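Local coordinates for protein pyridoxine 4-oxidase (Mesorhizobium loti, PDB 4HA6) that probably oxidises the 4-hydroxymethyl group of pyridoxine to the aldehyde pyridoxal with bound FAD, passing the electrons to oxygen, as a GMC-family oxidoreductase, at residues A[44-49]-A[311-316]. Numbering follows the deposited sequence.
Sequences NPAAWP and LQHSES. With PXM (4-(aminomethyl)-5-(hydroxymethyl)-2-methylpyridin-3-ol), chain J.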
loop_
_atom_site.group_PDB
_atom_site.type_symbol
_atom_site.label_atom_id
_atom_site.label_comp_id
_atom_site.label_asym_id
_atom_site.label_seq_id
_atom_site.Cartn_x
_atom_site.Cartn_y
_atom_site.Cartn_z
ATOM N N ASN A 44 4.735 7.496 17.070
ATOM C CA ASN A 44 6.165 7.255 17.173
ATOM C C ASN A 44 6.624 6.442 15.960
ATOM O O ASN A 44 6.329 5.244 15.875
ATOM C CB ASN A 44 6.439 6.495 18.471
ATOM C CG ASN A 44 7.907 6.194 18.685
ATOM O OD1 ASN A 44 8.774 6.713 17.980
ATOM N ND2 ASN A 44 8.194 5.353 19.676
ATOM N N PRO A 45 7.336 7.095 15.014
ATOM C CA PRO A 45 7.736 6.462 13.740
ATOM C C PRO A 45 8.488 5.139 13.925
ATOM O O PRO A 45 8.271 4.177 13.165
ATOM C CB PRO A 45 8.667 7.502 13.100
ATOM C CG PRO A 45 8.252 8.817 13.715
ATOM C CD PRO A 45 7.828 8.482 15.127
ATOM N N ALA A 46 9.349 5.106 14.945
ATOM C CA ALA A 46 10.197 3.956 15.258
ATOM C C ALA A 46 9.441 2.805 15.937
ATOM O O ALA A 46 10.015 1.755 16.215
ATOM C CB ALA A 46 11.378 4.404 16.128
ATOM N N ALA A 47 8.152 3.000 16.198
ATOM C CA ALA A 47 7.354 1.982 16.872
ATOM C C ALA A 47 6.431 1.208 15.924
ATOM O O ALA A 47 5.715 0.308 16.365
ATOM C CB ALA A 47 6.548 2.614 18.002
ATOM N N TRP A 48 6.457 1.549 14.634
ATOM C CA TRP A 48 5.535 0.955 13.653
ATOM C C TRP A 48 5.431 -0.588 13.627
ATOM O O TRP A 48 4.321 -1.114 13.513
ATOM C CB TRP A 48 5.723 1.557 12.238
ATOM C CG TRP A 48 6.926 1.084 11.449
ATOM C CD1 TRP A 48 8.187 1.627 11.458
ATOM C CD2 TRP A 48 6.972 -0.011 10.516
ATOM N NE1 TRP A 48 9.016 0.928 10.600
ATOM C CE2 TRP A 48 8.293 -0.081 10.012
ATOM C CE3 TRP A 48 6.026 -0.945 10.066
ATOM C CZ2 TRP A 48 8.690 -1.046 9.080
ATOM C CZ3 TRP A 48 6.425 -1.910 9.141
ATOM C CH2 TRP A 48 7.743 -1.948 8.658
ATOM N N PRO A 49 6.567 -1.316 13.747
ATOM C CA PRO A 49 6.414 -2.779 13.742
ATOM C C PRO A 49 5.699 -3.323 14.986
ATOM O O PRO A 49 4.962 -4.304 14.866
ATOM C CB PRO A 49 7.867 -3.283 13.704
ATOM C CG PRO A 49 8.667 -2.134 13.185
ATOM C CD PRO A 49 7.990 -0.927 13.761
ATOM N N LEU A 311 14.566 7.333 12.618
ATOM C CA LEU A 311 13.434 7.500 11.727
ATOM C C LEU A 311 12.509 6.286 11.829
ATOM O O LEU A 311 11.757 6.143 12.810
ATOM C CB LEU A 311 13.915 7.709 10.280
ATOM C CG LEU A 311 14.594 9.051 9.965
ATOM C CD1 LEU A 311 15.217 9.074 8.554
ATOM C CD2 LEU A 311 13.608 10.188 10.132
ATOM N N GLN A 312 12.600 5.399 10.835
ATOM C CA GLN A 312 11.612 4.340 10.640
ATOM C C GLN A 312 12.223 2.964 10.328
ATOM O O GLN A 312 11.518 2.062 9.845
ATOM C CB GLN A 312 10.678 4.749 9.498
ATOM C CG GLN A 312 11.419 4.961 8.169
ATOM C CD GLN A 312 10.737 4.251 7.005
ATOM O OE1 GLN A 312 11.030 4.519 5.840
ATOM N NE2 GLN A 312 9.825 3.336 7.321
ATOM N N HIS A 313 13.527 2.821 10.585
ATOM C CA HIS A 313 14.269 1.554 10.435
ATOM C C HIS A 313 14.621 1.158 8.996
ATOM O O HIS A 313 15.721 0.663 8.727
ATOM C CB HIS A 313 13.565 0.385 11.149
ATOM C CG HIS A 313 13.216 0.671 12.577
ATOM N ND1 HIS A 313 14.150 0.649 13.590
ATOM C CD2 HIS A 313 12.032 0.980 13.161
ATOM C CE1 HIS A 313 13.557 0.936 14.737
ATOM N NE2 HIS A 313 12.273 1.141 14.504
ATOM N N SER A 314 13.680 1.353 8.079
ATOM C CA SER A 314 13.914 1.050 6.672
ATOM C C SER A 314 14.059 2.369 5.935
ATOM O O SER A 314 13.082 2.908 5.413
ATOM C CB SER A 314 12.742 0.266 6.105
ATOM O OG SER A 314 13.025 -0.172 4.792
ATOM N N GLU A 315 15.286 2.879 5.897
ATOM C CA GLU A 315 15.522 4.284 5.623
ATOM C C GLU A 315 15.776 4.609 4.160
ATOM O O GLU A 315 15.607 5.760 3.752
ATOM C CB GLU A 315 16.699 4.792 6.470
ATOM C CG GLU A 315 16.565 4.512 7.959
ATOM C CD GLU A 315 17.495 5.363 8.803
ATOM O OE1 GLU A 315 18.433 5.967 8.239
ATOM O OE2 GLU A 315 17.272 5.437 10.032
ATOM N N SER A 316 16.178 3.612 3.373
ATOM C CA SER A 316 16.602 3.882 1.995
ATOM C C SER A 316 16.354 2.708 1.034
ATOM O O SER A 316 17.070 1.700 1.078
ATOM C CB SER A 316 18.091 4.258 1.982
ATOM O OG SER A 316 18.531 4.610 0.681
HETATM N N1 PXM J . 9.756 -2.212 5.002
HETATM C C2 PXM J . 8.533 -2.738 4.956
HETATM C C2A PXM J . 8.253 -4.147 5.375
HETATM C C3 PXM J . 7.522 -1.906 4.497
HETATM O O3 PXM J . 6.239 -2.400 4.428
HETATM C C4 PXM J . 7.776 -0.578 4.092
HETATM C C5 PXM J . 9.113 -0.088 4.168
HETATM C C5A PXM J . 9.584 1.306 3.803
HETATM O O5 PXM J . 8.833 2.029 2.892
HETATM C C6 PXM J . 10.086 -0.973 4.645
HETATM C C4A PXM J . 6.601 0.226 3.613
HETATM N N4 PXM J . 5.790 -0.446 2.640
#
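In this GMC oxidoreductase fold, the 3-10 turn 45-47, in the loop between strands 28-31 and 60-61, meets the loop 311-313 that leads into strand 314-320 of the antiparallel sheet. W48 and S314 line part of the pyridoxamine pocket. Two side-chain N-H groups grip two backbone carbonyls, one from each segment. The W48 indole takes the crowded position between backbone N and carbonyl carbon (chi1 76°). Its NE1 donates to Q312 O at 2.8 Å. The oxygen lies near the indole plane, but NE1 sits above the carbonyl plane and misses the lone pair. P49 CD covers one indole face near the rim. The six-membered ring lies beside the ligand, with W48 CH2 3.9 Å from PXM C2. An alanine in place of W48 would remove the NE1 donor and the ring, and would probably loosen the join to Q312 O and the packing beside the ligand. Q312 also has a crowded CG and bends at chi2 (132°), which turns its amide toward the ligand, with Q312 NE2 4.1 Å from PXM C5A. S314 holds OG anti to the backbone N, 3.0 Å from PXM C6. P45 CB touches L311 O at 3.4 Å. H313 has CG anti to the carbonyl carbon (chi1 -51°), and its ring reaches across to the 3-10 turn. There NE2 donates almost straight to A46 O, 2.9 Å away in the imidazole plane and met on a lone pair.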